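PDB 4GUZ: probable arylamine n-acetyl transferase from Mycobacterium abscessus, which probably transfers an acetyl group from acetyl-coenzyme A to arylamine substrates, as other arylamine N-acetyltransferases do. Local coordinates for residues A[136-141]-A[186-191]; A[140-143]-A[149-152]. All coordinates share one frame; numbering follows the deposited sequence.

Interaction 1 of 2, residues A[136-141]-A[186-191]; sequences TSPLAP and LSRHTF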
ATOM      1  N   THR A 136      -4.779   3.902  -1.219  1.00 15.63           N
ATOM      2  CA  THR A 136      -5.784   4.663  -0.438  1.00 15.30           C
ATOM      3  C   THR A 136      -5.854   4.014   0.929  1.00 18.31           C
ATOM      4  O   THR A 136      -6.918   3.657   1.441  1.00 19.34           O
ATOM      5  CB  THR A 136      -7.134   4.738  -1.159  1.00 19.52           C
ATOM      6  OG1 THR A 136      -7.542   3.416  -1.534  1.00 17.38           O
ATOM      7  CG2 THR A 136      -7.096   5.660  -2.379  1.00 18.21           C
ATOM      8  N   SER A 137      -4.688   3.869   1.519  1.00 15.97           N
ATOM      9  CA  SER A 137      -4.456   3.192   2.764  1.00 14.30           C
ATOM     10  C   SER A 137      -5.017   3.908   3.989  1.00 18.30           C
ATOM     11  O   SER A 137      -5.024   5.140   4.048  1.00 15.68           O
ATOM     12  CB  SER A 137      -2.946   3.045   2.973  1.00 18.54           C
ATOM     13  OG  SER A 137      -2.501   1.773   2.541  1.00 27.50           O
ATOM     14  N   PRO A 138      -5.390   3.132   5.031  1.00 16.39           N
ATOM     15  CA  PRO A 138      -5.724   3.749   6.307  1.00 16.46           C
ATOM     16  C   PRO A 138      -4.527   4.553   6.791  1.00 19.23           C
ATOM     17  O   PRO A 138      -3.371   4.161   6.551  1.00 15.36           O
ATOM     18  CB  PRO A 138      -5.986   2.539   7.211  1.00 17.76           C
ATOM     19  CG  PRO A 138      -6.411   1.465   6.278  1.00 21.07           C
ATOM     20  CD  PRO A 138      -5.466   1.659   5.139  1.00 17.23           C
ATOM     21  N   LEU A 139      -4.794   5.724   7.396  1.00 17.67           N
ATOM     22  CA  LEU A 139      -3.723   6.606   7.859  1.00 17.63           C
ATOM     23  C   LEU A 139      -3.272   6.208   9.240  1.00 22.24           C
ATOM     24  O   LEU A 139      -2.305   6.764   9.740  1.00 21.68           O
ATOM     25  CB  LEU A 139      -4.162   8.076   7.844  1.00 17.55           C
ATOM     26  CG  LEU A 139      -4.543   8.667   6.478  1.00 21.30           C
ATOM     27  CD1 LEU A 139      -5.229   9.983   6.648  1.00 22.16           C
ATOM     28  CD2 LEU A 139      -3.332   8.885   5.603  1.00 24.21           C
ATOM     29  N   ALA A 140      -3.960   5.244   9.866  1.00 18.39           N
ATOM     30  CA  ALA A 140      -3.585   4.834  11.216  1.00 18.21           C
ATOM     31  C   ALA A 140      -3.685   3.320  11.376  1.00 19.87           C
ATOM     32  O   ALA A 140      -4.518   2.707  10.688  1.00 18.51           O
ATOM     33  CB  ALA A 140      -4.491   5.528  12.226  1.00 18.27           C
ATOM     34  N   PRO A 141      -2.893   2.696  12.289  1.00 15.86           N
ATOM     35  CA  PRO A 141      -3.083   1.259  12.553  1.00 15.07           C
ATOM     36  C   PRO A 141      -4.505   1.014  13.032  1.00 18.59           C
ATOM     37  O   PRO A 141      -5.118   1.906  13.620  1.00 20.49           O
ATOM     38  CB  PRO A 141      -2.065   0.950  13.662  1.00 17.22           C
ATOM     39  CG  PRO A 141      -1.148   2.117  13.694  1.00 22.35           C
ATOM     40  CD  PRO A 141      -1.893   3.287  13.218  1.00 18.01           C
ATOM     41  N   LEU A 186     -18.335  -1.048   1.216  1.00 17.12           N
ATOM     42  CA  LEU A 186     -17.743  -1.723   0.059  1.00 16.51           C
ATOM     43  C   LEU A 186     -16.563  -2.556   0.555  1.00 19.00           C
ATOM     44  O   LEU A 186     -15.590  -1.971   1.039  1.00 17.82           O
ATOM     45  CB  LEU A 186     -17.281  -0.721  -1.026  1.00 16.23           C
ATOM     46  CG  LEU A 186     -16.577  -1.350  -2.263  1.00 20.44           C
ATOM     47  CD1 LEU A 186     -17.568  -2.187  -3.120  1.00 20.80           C
ATOM     48  CD2 LEU A 186     -15.886  -0.287  -3.115  1.00 21.86           C
ATOM     49  N   SER A 187     -16.613  -3.903   0.422  1.00 16.93           N
ATOM     50  CA  SER A 187     -15.459  -4.716   0.848  1.00 16.27           C
ATOM     51  C   SER A 187     -14.209  -4.313   0.076  1.00 20.18           C
ATOM     52  O   SER A 187     -14.275  -4.152  -1.145  1.00 20.74           O
ATOM     53  CB  SER A 187     -15.717  -6.209   0.670  1.00 20.03           C
ATOM     54  OG  SER A 187     -15.796  -6.572  -0.701  1.00 25.29           O
ATOM     55  N   ARG A 188     -13.080  -4.117   0.786  1.00 16.12           N
ATOM     56  CA  ARG A 188     -11.794  -3.824   0.143  1.00 15.82           C
ATOM     57  C   ARG A 188     -11.044  -5.124  -0.033  1.00 18.10           C
ATOM     58  O   ARG A 188     -10.807  -5.567  -1.141  1.00 18.34           O
ATOM     59  CB  ARG A 188     -10.944  -2.848   0.966  1.00 16.51           C
ATOM     60  CG  ARG A 188     -11.072  -1.427   0.562  1.00 26.46           C
ATOM     61  CD  ARG A 188      -9.996  -0.629   1.247  1.00 24.76           C
ATOM     62  NE  ARG A 188     -10.184   0.784   0.948  1.00 22.08           N
ATOM     63  CZ  ARG A 188      -9.394   1.751   1.375  1.00 28.33           C
ATOM     64  NH1 ARG A 188      -8.356   1.475   2.157  1.00 18.60           N
ATOM     65  NH2 ARG A 188      -9.648   3.011   1.046  1.00 21.13           N
ATOM     66  N   HIS A 189     -10.671  -5.738   1.087  1.00 15.49           N
ATOM     67  CA  HIS A 189      -9.960  -7.009   1.092  1.00 13.74           C
ATOM     68  C   HIS A 189     -10.402  -7.880   2.257  1.00 16.40           C
ATOM     69  O   HIS A 189     -11.030  -7.395   3.207  1.00 14.18           O
ATOM     70  CB  HIS A 189      -8.428  -6.766   1.156  1.00 14.24           C
ATOM     71  CG  HIS A 189      -7.934  -5.917   2.297  1.00 16.83           C
ATOM     72  ND1 HIS A 189      -7.955  -6.374   3.600  1.00 18.42           N
ATOM     73  CD2 HIS A 189      -7.299  -4.717   2.262  1.00 18.01           C
ATOM     74  CE1 HIS A 189      -7.428  -5.407   4.327  1.00 17.50           C
ATOM     75  NE2 HIS A 189      -6.982  -4.401   3.557  1.00 17.98           N
ATOM     76  N   THR A 190     -10.084  -9.167   2.169  1.00 13.99           N
ATOM     77  CA  THR A 190     -10.256 -10.126   3.263  1.00 13.84           C
ATOM     78  C   THR A 190      -8.855 -10.572   3.636  1.00 17.02           C
ATOM     79  O   THR A 190      -7.987 -10.599   2.772  1.00 17.69           O
ATOM     80  CB  THR A 190     -11.161 -11.324   2.921  1.00 18.84           C
ATOM     81  OG1 THR A 190     -10.550 -12.127   1.898  1.00 16.39           O
ATOM     82  CG2 THR A 190     -12.592 -10.917   2.549  1.00 15.78           C
ATOM     83  N   PHE A 191      -8.612 -10.897   4.889  1.00 12.61           N
ATOM     84  CA  PHE A 191      -7.286 -11.390   5.278  1.00 12.25           C
ATOM     85  C   PHE A 191      -7.421 -12.414   6.388  1.00 16.16           C
ATOM     86  O   PHE A 191      -8.428 -12.461   7.073  1.00 13.06           O
ATOM     87  CB  PHE A 191      -6.321 -10.255   5.695  1.00 13.41           C
ATOM     88  CG  PHE A 191      -6.779  -9.386   6.852  1.00 13.78           C
ATOM     89  CD1 PHE A 191      -7.553  -8.260   6.630  1.00 15.36           C
ATOM     90  CD2 PHE A 191      -6.399  -9.679   8.158  1.00 15.00           C
ATOM     91  CE1 PHE A 191      -8.003  -7.476   7.700  1.00 16.46           C
ATOM     92  CE2 PHE A 191      -6.836  -8.902   9.224  1.00 17.71           C
ATOM     93  CZ  PHE A 191      -7.617  -7.788   8.988  1.00 16.45           C
TER
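The carbonyl oxygen of Thr136 sits in the fork of the Arg188 guanidinium, with NH1 2.7 Å and NH2 2.8 Å from Thr136 O. Each bond is weak because neither N-H points straight at the oxygen: the N-H...O angles are 129° and 125°, the price of sharing one acceptor between two donors. Arg188 suits this place because its chain, extended from CG to NE (chi3 -175°), carries the charged group across to the loop, although Arg188 CA and Thr136 CA are 10.4 Å apart. Thr136 also lays its hydroxyl over one face of the guanidinium, where OG1 comes 3.4 Å from Arg188 NH2 without a hydrogen bond. At the edge of the same group, near its plane, is CD of Pro138, 4.2 Å from Arg188 NH1. NE of Arg188 forms a salt bridge with OE1 of Glu175, which helps to fix the rotation of the group. Arg188 and His189 both face Leu173 of strand 170-176, a classic beta bulge, and His189 NE2 bonds Asp131 OD2, Asp131 belonging with Cys79 and His116 to a probable catalytic triad. With Glu175 probably balancing its charge, buried Arg188 can satisfy a loop carbonyl beside that site.

Interaction 2 of 2, residues A[140-143]-A[149-152]; sequences APIR and VVAD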
ATOM      1  N   ALA A 140      -3.960   5.244   9.866  1.00 18.39           N
ATOM      2  CA  ALA A 140      -3.585   4.834  11.216  1.00 18.21           C
ATOM      3  C   ALA A 140      -3.685   3.320  11.376  1.00 19.87           C
ATOM      4  O   ALA A 140      -4.518   2.707  10.688  1.00 18.51           O
ATOM      5  CB  ALA A 140      -4.491   5.528  12.226  1.00 18.27           C
ATOM      6  N   PRO A 141      -2.893   2.696  12.289  1.00 15.86           N
ATOM      7  CA  PRO A 141      -3.083   1.259  12.553  1.00 15.07           C
ATOM      8  C   PRO A 141      -4.505   1.014  13.032  1.00 18.59           C
ATOM      9  O   PRO A 141      -5.118   1.906  13.620  1.00 20.49           O
ATOM     10  CB  PRO A 141      -2.065   0.950  13.662  1.00 17.22           C
ATOM     11  CG  PRO A 141      -1.148   2.117  13.694  1.00 22.35           C
ATOM     12  CD  PRO A 141      -1.893   3.287  13.218  1.00 18.01           C
ATOM     13  N   ILE A 142      -5.039  -0.158  12.762  1.00 16.85           N
ATOM     14  CA  ILE A 142      -6.411  -0.487  13.135  1.00 16.05           C
ATOM     15  C   ILE A 142      -6.377  -1.618  14.140  1.00 19.38           C
ATOM     16  O   ILE A 142      -5.785  -2.668  13.860  1.00 20.41           O
ATOM     17  CB  ILE A 142      -7.251  -0.837  11.859  1.00 18.05           C
ATOM     18  CG1 ILE A 142      -7.449   0.410  10.951  1.00 16.96           C
ATOM     19  CG2 ILE A 142      -8.600  -1.470  12.224  1.00 20.23           C
ATOM     20  CD1 ILE A 142      -8.072   0.125   9.556  1.00 22.76           C
ATOM     21  N   ARG A 143      -7.024  -1.411  15.298  1.00 16.69           N
ATOM     22  CA  ARG A 143      -7.155  -2.407  16.378  1.00 16.83           C
ATOM     23  C   ARG A 143      -7.860  -3.631  15.860  1.00 21.69           C
ATOM     24  O   ARG A 143      -8.985  -3.533  15.379  1.00 21.06           O
ATOM     25  CB  ARG A 143      -7.946  -1.807  17.561  1.00 17.67           C
ATOM     26  CG  ARG A 143      -7.980  -2.656  18.812  1.00 20.34           C
ATOM     27  CD  ARG A 143      -8.643  -1.883  19.929  1.00 25.05           C
ATOM     28  NE  ARG A 143      -7.633  -1.312  20.814  1.00 31.13           N
ATOM     29  CZ  ARG A 143      -7.569  -0.040  21.186  1.00 49.23           C
ATOM     30  NH1 ARG A 143      -8.469   0.834  20.752  1.00 39.58           N
ATOM     31  NH2 ARG A 143      -6.595   0.372  21.987  1.00 38.98           N
ATOM     32  N   VAL A 149     -16.471  -0.104  13.463  1.00 17.06           N
ATOM     33  CA  VAL A 149     -16.567   1.015  12.528  1.00 17.28           C
ATOM     34  C   VAL A 149     -15.480   1.986  12.991  1.00 21.58           C
ATOM     35  O   VAL A 149     -15.425   2.317  14.187  1.00 21.21           O
ATOM     36  CB  VAL A 149     -17.977   1.645  12.418  1.00 22.47           C
ATOM     37  CG1 VAL A 149     -18.516   2.042  13.787  1.00 24.35           C
ATOM     38  CG2 VAL A 149     -17.961   2.852  11.498  1.00 22.12           C
ATOM     39  N   VAL A 150     -14.557   2.347  12.096  1.00 16.55           N
ATOM     40  CA  VAL A 150     -13.400   3.152  12.465  1.00 17.64           C
ATOM     41  C   VAL A 150     -13.322   4.428  11.629  1.00 22.08           C
ATOM     42  O   VAL A 150     -13.219   4.352  10.409  1.00 19.63           O
ATOM     43  CB  VAL A 150     -12.088   2.312  12.310  1.00 22.86           C
ATOM     44  CG1 VAL A 150     -10.845   3.153  12.545  1.00 22.72           C
ATOM     45  CG2 VAL A 150     -12.072   1.086  13.226  1.00 23.11           C
ATOM     46  N   ALA A 151     -13.263   5.597  12.304  1.00 17.59           N
ATOM     47  CA  ALA A 151     -13.045   6.865  11.621  1.00 16.90           C
ATOM     48  C   ALA A 151     -11.541   7.043  11.396  1.00 19.82           C
ATOM     49  O   ALA A 151     -10.724   6.771  12.282  1.00 17.35           O
ATOM     50  CB  ALA A 151     -13.608   8.027  12.448  1.00 17.89           C
ATOM     51  N   ASP A 152     -11.172   7.442  10.195  1.00 17.34           N
ATOM     52  CA  ASP A 152      -9.780   7.660   9.854  1.00 16.18           C
ATOM     53  C   ASP A 152      -9.766   8.940   9.094  1.00 17.21           C
ATOM     54  O   ASP A 152      -9.902   8.957   7.876  1.00 16.65           O
ATOM     55  CB  ASP A 152      -9.234   6.459   9.061  1.00 17.07           C
ATOM     56  CG  ASP A 152      -7.766   6.538   8.713  1.00 22.15           C
ATOM     57  OD1 ASP A 152      -6.940   6.720   9.636  1.00 23.74           O
ATOM     58  OD2 ASP A 152      -7.435   6.378   7.527  1.00 22.41           O
TER
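Ile142 meets Val150 through one methyl branch of each, CG2 to CG2 at 4.4 Å, a loose apolar touch between the two outermost strands of an eight-stranded antiparallel sheet. No hydrogen bond joins the segments, and the CA atoms of Ile142 and Val150 stand 7.9 Å apart, so side chains rather than backbones span the distance. The sheet thus curls round on itself without its edges being closed here by backbone bonds. Beta-branched residues suit this place, since both lie in extended strands and offer a methyl close to the main chain. Each strand is paired on its other flank: Ile142 has backbone bonding with Leu129 of strand 126-130, and Val150 with Tyr157 of strand 155-162. Ile142 also packs on Leu159, which widens the apolar patch.

At the other end of the contact, Asp152 faces Ala140. Its CG lies anti to the backbone N (chi1 -177°), which carries the carboxylate across toward the loop. There OD1 lies 3.3 Å from Ala140 N, too poorly angled for a hydrogen bond, and 3.8 Å from Ala140 CB; the small methyl lets the carboxylate come this close. The firm partner of the acid is Leu139, just before Ala140, whose backbone N hydrogen-bonds to Asp152 OD2. The contact thus combines a modest apolar touch with a buried carboxylate whose charge is probably eased by the loop amide it holds.

Both contacts start from the loop and short strand after strand 126-130: residues 136-141 and 140-143 share Ala140 and Pro141, and their partners follow later in the chain, 149-152 before 186-191. The centres of interactions 1 and 2 are 9 Å apart, and both reach the same eight-stranded sheet, one at strand 185-196 in its interior and the other at its outermost strands. Asp152 of interaction 2 also reaches back to the loop of interaction 1, its OD2 packing 3.4 Å from Pro138 CA. The loop following Asp131 is therefore tied to the sheet at successive points, running from beside the probable catalytic triad toward the sheet's outer strands.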